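Local coordinates for SnoaL-like domain-containing protein (Sphaerobacter thermophilus, PDB 5TGN) that is of unknown function but belongs to the SnoaL-like family of the NTF2 clan, whose cone-shaped fold commonly encloses a pocket for small molecules, at residues Val74-Val79 and Trp92-Asp97; Glu34-Val39 and Arg103-His108; Ala55-Thr60 and Val80-Phe85. All blocks are in the same frame, centred on the assembly; numbering follows the deposited sequence.

Contact 1 of 3, residues Val74-Val79 and Trp92-Asp97; sequences VVLHGV and WIFDVD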
# COMPACT_ATOMS: atom_id res chain seq x y z
N VAL A 74 -10.35 14.83 12.71
CA VAL A 74 -11.53 14.18 12.14
C VAL A 74 -11.15 12.77 11.70
O VAL A 74 -10.11 12.57 11.06
CB VAL A 74 -12.08 14.99 10.95
CG1 VAL A 74 -13.24 14.25 10.30
CG2 VAL A 74 -12.53 16.39 11.39
N VAL A 75 -11.99 11.80 12.03
CA VAL A 75 -11.89 10.45 11.48
C VAL A 75 -13.13 10.18 10.64
O VAL A 75 -14.26 10.21 11.15
CB VAL A 75 -11.74 9.40 12.58
CG1 VAL A 75 -11.59 7.99 11.98
CG2 VAL A 75 -10.55 9.75 13.49
N LEU A 76 -12.92 9.87 9.35
CA LEU A 76 -13.99 9.37 8.49
C LEU A 76 -13.73 7.91 8.15
O LEU A 76 -12.59 7.51 7.94
CB LEU A 76 -14.09 10.15 7.17
CG LEU A 76 -14.13 11.68 7.23
CD1 LEU A 76 -14.14 12.22 5.81
CD2 LEU A 76 -15.36 12.15 8.05
N HIS A 77 -14.80 7.11 8.11
CA HIS A 77 -14.77 5.78 7.53
C HIS A 77 -15.60 5.80 6.26
O HIS A 77 -16.61 6.50 6.19
CB HIS A 77 -15.29 4.73 8.50
CG HIS A 77 -14.35 4.44 9.64
ND1 HIS A 77 -14.54 3.40 10.51
CD2 HIS A 77 -13.21 5.06 10.03
CE1 HIS A 77 -13.55 3.38 11.40
NE2 HIS A 77 -12.73 4.38 11.12
N GLY A 78 -15.16 5.06 5.25
CA GLY A 78 -15.88 5.10 3.99
C GLY A 78 -15.62 3.86 3.17
O GLY A 78 -14.81 3.00 3.53
N VAL A 79 -16.33 3.77 2.05
CA VAL A 79 -16.20 2.67 1.11
C VAL A 79 -15.71 3.26 -0.20
O VAL A 79 -16.31 4.22 -0.70
CB VAL A 79 -17.54 1.91 0.93
CG1 VAL A 79 -17.39 0.74 -0.05
CG2 VAL A 79 -18.05 1.41 2.26
N TRP A 92 -9.94 7.57 7.07
CA TRP A 92 -9.16 8.79 6.85
C TRP A 92 -9.05 9.53 8.19
O TRP A 92 -10.07 9.88 8.79
CB TRP A 92 -9.84 9.70 5.82
CG TRP A 92 -9.86 9.18 4.40
CD1 TRP A 92 -8.94 9.41 3.40
CD2 TRP A 92 -10.89 8.37 3.81
NE1 TRP A 92 -9.33 8.78 2.24
CE2 TRP A 92 -10.52 8.13 2.46
CE3 TRP A 92 -12.09 7.83 4.28
CZ2 TRP A 92 -11.31 7.37 1.59
CZ3 TRP A 92 -12.87 7.07 3.42
CH2 TRP A 92 -12.47 6.84 2.08
N ILE A 93 -7.83 9.76 8.66
CA ILE A 93 -7.63 10.49 9.92
C ILE A 93 -7.00 11.83 9.57
O ILE A 93 -5.87 11.86 9.09
CB ILE A 93 -6.73 9.71 10.89
CG1 ILE A 93 -7.29 8.30 11.16
CG2 ILE A 93 -6.53 10.51 12.22
CD1 ILE A 93 -6.32 7.40 11.97
N PHE A 94 -7.73 12.93 9.81
CA PHE A 94 -7.27 14.28 9.48
C PHE A 94 -6.82 14.98 10.76
O PHE A 94 -7.61 15.11 11.70
CB PHE A 94 -8.38 15.12 8.84
CG PHE A 94 -8.90 14.61 7.55
CD1 PHE A 94 -8.43 15.14 6.34
CD2 PHE A 94 -9.90 13.64 7.52
CE1 PHE A 94 -8.94 14.68 5.11
CE2 PHE A 94 -10.39 13.16 6.30
CZ PHE A 94 -9.92 13.66 5.11
N ASP A 95 -5.57 15.45 10.79
CA ASP A 95 -5.10 16.39 11.82
C ASP A 95 -5.09 17.79 11.23
O ASP A 95 -4.44 18.02 10.20
CB ASP A 95 -3.70 16.02 12.34
CG ASP A 95 -3.65 14.60 12.91
OD1 ASP A 95 -4.40 14.32 13.87
OD2 ASP A 95 -2.88 13.75 12.39
N VAL A 96 -5.78 18.73 11.88
CA VAL A 96 -6.05 20.06 11.33
C VAL A 96 -5.48 21.10 12.28
O VAL A 96 -5.58 20.96 13.50
CB VAL A 96 -7.56 20.28 11.12
CG1 VAL A 96 -7.89 21.75 10.79
CG2 VAL A 96 -8.08 19.30 10.06
N ASP A 97 -4.87 22.14 11.71
CA ASP A 97 -4.44 23.28 12.49
C ASP A 97 -4.50 24.53 11.61
O ASP A 97 -4.15 24.47 10.43
CB ASP A 97 -3.03 23.08 13.06
CG ASP A 97 -2.74 23.99 14.26
OD1 ASP A 97 -3.70 24.54 14.84
OD2 ASP A 97 -1.56 24.16 14.63
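Val74 faces Phe94 at the start of an antiparallel beta hairpin, strands 73-81 and 88-97, in the curved mixed sheet of an NTF2-like fold. The two are a hydrogen-bonded pair: Val74 N gives to Phe94 O, and Phe94 N returns a nearly straight bond to Val74 O at 2.7 Å (175° at the hydrogen). That same carbonyl oxygen lies in the plane of the Phe94 ring, at its CD2 edge. Val75 and Ile93 form the non-hydrogen-bonded pair that follows, with Val75 CG2 4.3 Å from Ile93 CG1 on the face opposite Val74 and Phe94; Val75 CA also makes a CA-H...O contact with Trp92 O. Leu76 pairs with Trp92 through two more backbone bonds. Its CG stands beside the backbone N (chi1 -50°), and CD1 reaches diagonally to Phe94 CE2 at 3.9 Å. Val74, Leu76 and Phe94 face helix 6-18, where the ring of Tyr13 meets that of Phe94. The His77 side chain starts out away from 92-97, but its NE2 is hydrogen-bonded to Glu91, the residue just before that segment. At Gly78 the indole of Trp92 presents its edge to the backbone, and CA lies in the ring plane. The six-membered ring lies close here, where there is no side chain, with Trp92 CZ3 3.6 Å from both Gly78 N and Gly78 CA.

Contact 2 of 3, residues Glu34-Val39 and Arg103-His108; sequences EIIAPV and RLTINH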
# COMPACT_ATOMS: atom_id res chain seq x y z
N GLU A 34 0.96 16.84 4.96
CA GLU A 34 1.36 15.58 4.35
C GLU A 34 0.24 14.55 4.37
O GLU A 34 -0.67 14.59 5.21
CB GLU A 34 2.58 15.00 5.07
CG GLU A 34 2.26 14.58 6.47
CD GLU A 34 3.49 14.22 7.27
OE1 GLU A 34 4.59 14.71 6.92
OE2 GLU A 34 3.35 13.47 8.27
N ILE A 35 0.37 13.58 3.47
CA ILE A 35 -0.44 12.37 3.48
C ILE A 35 0.48 11.19 3.80
O ILE A 35 1.56 11.07 3.20
CB ILE A 35 -1.14 12.14 2.14
CG1 ILE A 35 -2.11 13.28 1.84
CG2 ILE A 35 -1.88 10.79 2.15
CD1 ILE A 35 -2.82 13.11 0.50
N ILE A 36 0.06 10.35 4.73
CA ILE A 36 0.76 9.09 5.00
C ILE A 36 -0.13 7.99 4.45
O ILE A 36 -1.30 7.88 4.85
CB ILE A 36 1.02 8.87 6.49
CG1 ILE A 36 1.53 10.16 7.15
CG2 ILE A 36 1.98 7.66 6.69
CD1 ILE A 36 2.22 9.93 8.57
N ALA A 37 0.41 7.17 3.58
CA ALA A 37 -0.44 6.20 2.90
C ALA A 37 0.36 4.92 2.77
O ALA A 37 1.56 4.93 3.04
CB ALA A 37 -0.88 6.74 1.53
N PRO A 38 -0.26 3.79 2.39
CA PRO A 38 0.52 2.55 2.24
C PRO A 38 1.66 2.68 1.24
O PRO A 38 1.52 3.34 0.21
CB PRO A 38 -0.52 1.54 1.75
CG PRO A 38 -1.83 2.04 2.25
CD PRO A 38 -1.70 3.56 2.20
N VAL A 39 2.79 2.05 1.51
CA VAL A 39 3.14 1.39 2.76
C VAL A 39 4.21 2.27 3.40
O VAL A 39 5.36 2.27 2.93
CB VAL A 39 3.65 -0.03 2.51
CG1 VAL A 39 4.15 -0.69 3.83
CG2 VAL A 39 2.54 -0.88 1.84
N ARG A 103 -1.93 16.83 8.55
CA ARG A 103 -1.60 15.47 8.18
C ARG A 103 -2.88 14.70 7.91
O ARG A 103 -3.87 14.83 8.65
CB ARG A 103 -0.77 14.77 9.26
CG ARG A 103 -0.59 13.25 9.01
CD ARG A 103 -0.03 12.60 10.29
NE ARG A 103 1.40 12.84 10.46
CZ ARG A 103 2.09 12.52 11.56
NH1 ARG A 103 1.47 11.99 12.60
NH2 ARG A 103 3.41 12.71 11.60
N LEU A 104 -2.86 13.91 6.84
CA LEU A 104 -3.92 12.95 6.58
C LEU A 104 -3.29 11.56 6.59
O LEU A 104 -2.33 11.31 5.85
CB LEU A 104 -4.64 13.24 5.26
CG LEU A 104 -5.43 12.06 4.68
CD1 LEU A 104 -6.59 11.70 5.57
CD2 LEU A 104 -5.87 12.37 3.24
N THR A 105 -3.79 10.68 7.45
CA THR A 105 -3.33 9.28 7.50
C THR A 105 -4.43 8.41 6.90
O THR A 105 -5.60 8.55 7.27
CB THR A 105 -3.03 8.85 8.94
OG1 THR A 105 -1.97 9.64 9.50
CG2 THR A 105 -2.63 7.37 9.01
N ILE A 106 -4.08 7.51 5.99
CA ILE A 106 -5.07 6.71 5.28
C ILE A 106 -4.85 5.24 5.63
O ILE A 106 -3.87 4.64 5.18
CB ILE A 106 -5.02 6.94 3.76
CG1 ILE A 106 -5.06 8.44 3.47
CG2 ILE A 106 -6.22 6.23 3.06
CD1 ILE A 106 -4.98 8.77 1.96
N ASN A 107 -5.75 4.67 6.42
CA ASN A 107 -5.65 3.28 6.86
C ASN A 107 -6.68 2.44 6.13
O ASN A 107 -7.87 2.76 6.15
CB ASN A 107 -5.91 3.15 8.36
CG ASN A 107 -4.83 3.80 9.22
OD1 ASN A 107 -3.64 3.61 9.00
ND2 ASN A 107 -5.26 4.52 10.23
N HIS A 108 -6.23 1.36 5.50
CA HIS A 108 -7.17 0.36 5.01
C HIS A 108 -7.72 -0.45 6.17
O HIS A 108 -6.96 -0.96 7.00
CB HIS A 108 -6.50 -0.57 4.00
CG HIS A 108 -6.16 0.10 2.71
ND1 HIS A 108 -6.64 -0.32 1.49
CD2 HIS A 108 -5.39 1.19 2.45
CE1 HIS A 108 -6.17 0.46 0.53
NE2 HIS A 108 -5.41 1.38 1.09
O HOH W 1 5.34 11.83 9.01
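Glu34 and Arg103 reach each other through different torsions: Glu34 CG sits between its backbone N and carbonyl carbon (chi1 67°), whereas Arg103 bends at chi3 (-77°), which swings NE toward the carboxylate. The two side chains run side by side in the same direction, carboxylate and guanidinium planes only 14° apart. Arg103 NE donates to Glu34 OE2 at 3.0 Å in a salt bridge, approaching on the anti side and somewhat out of the carboxylate plane; the bond from Arg103 NH2 to the same oxygen is weak. A water gives a hydrogen bond to Glu34 OE2 at 2.7 Å and weakly accepts from Arg103 NH2. Ile36 CD1 lies over one face of the guanidinium, 3.6 Å from Arg103 NE.

Beneath these groups strands 33-37 and 100-108 run parallel, joined by Leu104 N to Glu34 O, Ile36 N to Leu104 O and Ile106 N to Ile36 O. On the other face Ile35 CG2 packs 3.7 Å from Ile106 CD1, and Ile35 CG1 lies beside Leu104 CD2, with Tyr13 of helix 6-18 and Phe52 of helix 46-54 covering this side. Farther along, Pro38 CG meets His108 CD2 at 3.7 Å, the two side chains crossing at about a right angle; His108 NE2 is hydrogen-bonded to bound glycerol.

Arg44 pairs with Glu34 OE1, and Arg103 NH1 forms a salt bridge with Glu91 of the second subunit. An alanine at Arg103 would probably leave Glu34 OE2 without this partner, though Arg44 would remain at OE1, strip the guanidinium from beside Ile36 CD1 and break this link between subunits. The guanidinium thus lies between an acid of its own chain and one of the second subunit, which would probably balance its charge at the interface.

Contact 3 of 3, residues Ala55-Thr60 and Val80-Phe85; sequences AAPPAT and VQTPRF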
# COMPACT_ATOMS: atom_id res chain seq x y z
N ALA A 55 -2.43 9.61 -8.87
CA ALA A 55 -2.07 8.21 -9.12
C ALA A 55 -3.20 7.22 -8.81
O ALA A 55 -3.06 6.03 -9.17
CB ALA A 55 -0.82 7.87 -8.31
N ALA A 56 -4.30 7.67 -8.19
CA ALA A 56 -5.43 6.80 -7.86
C ALA A 56 -6.15 6.30 -9.11
O ALA A 56 -6.26 7.02 -10.10
CB ALA A 56 -6.43 7.55 -6.98
N PRO A 57 -6.68 5.08 -9.08
CA PRO A 57 -7.55 4.63 -10.18
C PRO A 57 -8.87 5.38 -10.13
O PRO A 57 -9.24 5.90 -9.07
CB PRO A 57 -7.76 3.14 -9.87
CG PRO A 57 -7.61 3.05 -8.38
CD PRO A 57 -6.54 4.05 -8.03
N PRO A 58 -9.60 5.48 -11.26
CA PRO A 58 -11.01 5.88 -11.19
C PRO A 58 -11.72 5.14 -10.08
O PRO A 58 -11.69 3.90 -10.01
CB PRO A 58 -11.55 5.50 -12.57
CG PRO A 58 -10.36 5.61 -13.46
CD PRO A 58 -9.17 5.19 -12.65
N ALA A 59 -12.31 5.89 -9.16
CA ALA A 59 -12.94 5.33 -7.98
C ALA A 59 -13.94 6.33 -7.46
O ALA A 59 -13.83 7.53 -7.73
CB ALA A 59 -11.89 4.99 -6.91
N THR A 60 -14.94 5.85 -6.73
CA THR A 60 -15.83 6.75 -6.00
C THR A 60 -15.78 6.40 -4.52
O THR A 60 -15.74 5.22 -4.15
CB THR A 60 -17.28 6.68 -6.50
OG1 THR A 60 -17.83 5.39 -6.22
CG2 THR A 60 -17.35 6.95 -7.99
N VAL A 80 -14.64 2.72 -0.75
CA VAL A 80 -14.13 3.14 -2.05
C VAL A 80 -14.48 2.05 -3.07
O VAL A 80 -14.08 0.90 -2.91
CB VAL A 80 -12.62 3.40 -2.02
CG1 VAL A 80 -12.10 3.74 -3.45
CG2 VAL A 80 -12.29 4.54 -1.05
N GLN A 81 -15.27 2.40 -4.09
CA GLN A 81 -15.61 1.48 -5.15
C GLN A 81 -14.92 1.86 -6.46
O GLN A 81 -14.71 3.04 -6.75
CB GLN A 81 -17.13 1.43 -5.35
CG GLN A 81 -17.80 0.82 -4.12
CD GLN A 81 -19.30 0.78 -4.24
OE1 GLN A 81 -19.97 1.75 -3.89
NE2 GLN A 81 -19.83 -0.34 -4.74
N THR A 82 -14.59 0.84 -7.25
CA THR A 82 -13.92 0.98 -8.53
C THR A 82 -14.62 0.12 -9.58
O THR A 82 -15.49 -0.70 -9.25
CB THR A 82 -12.45 0.55 -8.44
OG1 THR A 82 -12.39 -0.80 -7.97
CG2 THR A 82 -11.62 1.49 -7.52
N PRO A 83 -14.27 0.31 -10.86
CA PRO A 83 -14.91 -0.48 -11.92
C PRO A 83 -14.71 -1.98 -11.80
O PRO A 83 -15.59 -2.74 -12.22
CB PRO A 83 -14.26 0.06 -13.20
CG PRO A 83 -14.03 1.50 -12.90
CD PRO A 83 -13.62 1.52 -11.42
N ARG A 84 -13.58 -2.43 -11.26
CA ARG A 84 -13.29 -3.86 -11.32
C ARG A 84 -12.89 -4.45 -9.97
O ARG A 84 -13.06 -5.65 -9.75
CB ARG A 84 -12.18 -4.13 -12.35
CG ARG A 84 -11.85 -5.61 -12.60
CD ARG A 84 -13.02 -6.35 -13.22
NE ARG A 84 -13.14 -7.69 -12.64
CZ ARG A 84 -14.19 -8.10 -11.92
NH1 ARG A 84 -14.23 -9.34 -11.41
NH2 ARG A 84 -15.22 -7.29 -11.73
N PHE A 85 -12.34 -3.64 -9.06
CA PHE A 85 -11.84 -4.23 -7.82
C PHE A 85 -12.93 -4.28 -6.76
O PHE A 85 -13.98 -3.66 -6.89
CB PHE A 85 -10.61 -3.46 -7.33
CG PHE A 85 -9.55 -3.33 -8.38
CD1 PHE A 85 -9.09 -4.46 -9.06
CD2 PHE A 85 -9.06 -2.09 -8.75
CE1 PHE A 85 -8.14 -4.34 -10.07
CE2 PHE A 85 -8.11 -1.97 -9.76
CZ PHE A 85 -7.66 -3.11 -10.41
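Thr60 and Gln81 share the two backbone hydrogen bonds that join these segments, Thr60 N to Gln81 O at 2.8 Å and Gln81 N to Thr60 O at 2.9 Å, as an antiparallel hydrogen-bonded pair. Two CA-H...O contacts flank them: Ala59 CA lies 3.1 Å from Gln81 O, and Val80 CA approaches Thr60 O.

Apolar packing centres on the methyl of Ala59. Its CB touches both Val80 CG1, at 3.7 Å, and Thr82 CG2, at 3.6 Å. The Thr82 methyl, beside its backbone N and anti to the carbonyl carbon, more loosely touches Pro57 CG. Two van der Waals contacts fall on Pro58 O, from Thr82 CG2 at 3.5 Å and from Pro83 CD at 3.4 Å.

Within 80-85 the hydroxyl of Thr82 is turned to a different task. Held between the backbone N and carbonyl carbon (chi1 57°), OG1 accepts from Phe85 N at 3.0 Å, an ST motif that ties down the turn after the strand.

Other subunits cover much of this region: Arg84 NH2 bonds to Pro57 O of the fourth subunit, while Tyr43 of the third packs on Ala55. The arrangement is the start of an antiparallel pair, where the loop after helix 46-54 enters strand 60-69, outermost of the NTF2-like sheet within this chain, beside the end of strand 73-81.

In the fold
All three contacts reach one mixed sheet, contact 3 only at its Thr60-Gln81 end. Contacts 1 and 2, centres 10 Å apart, are stitched together where strands 88-97 and 100-108 are neighbours: Asp95 N lies 2.8 Å from Arg103 O, and Ile93 N 2.9 Å from Thr105 O, both probable hydrogen bonds. Contact 3 continues strand 73-81 beyond contact 1; their centres are 19 Å apart, but Trp92 CH2 reaches Val80 CG2 at 3.9 Å. Contacts 2 and 3 do not touch, with nearest atoms about 8 Å apart, yet both meet the third subunit. Bound glycerol, probably from the crystallisation liquor, lies near the side chains of Trp92, Val80 and His108, which may mark a pocket.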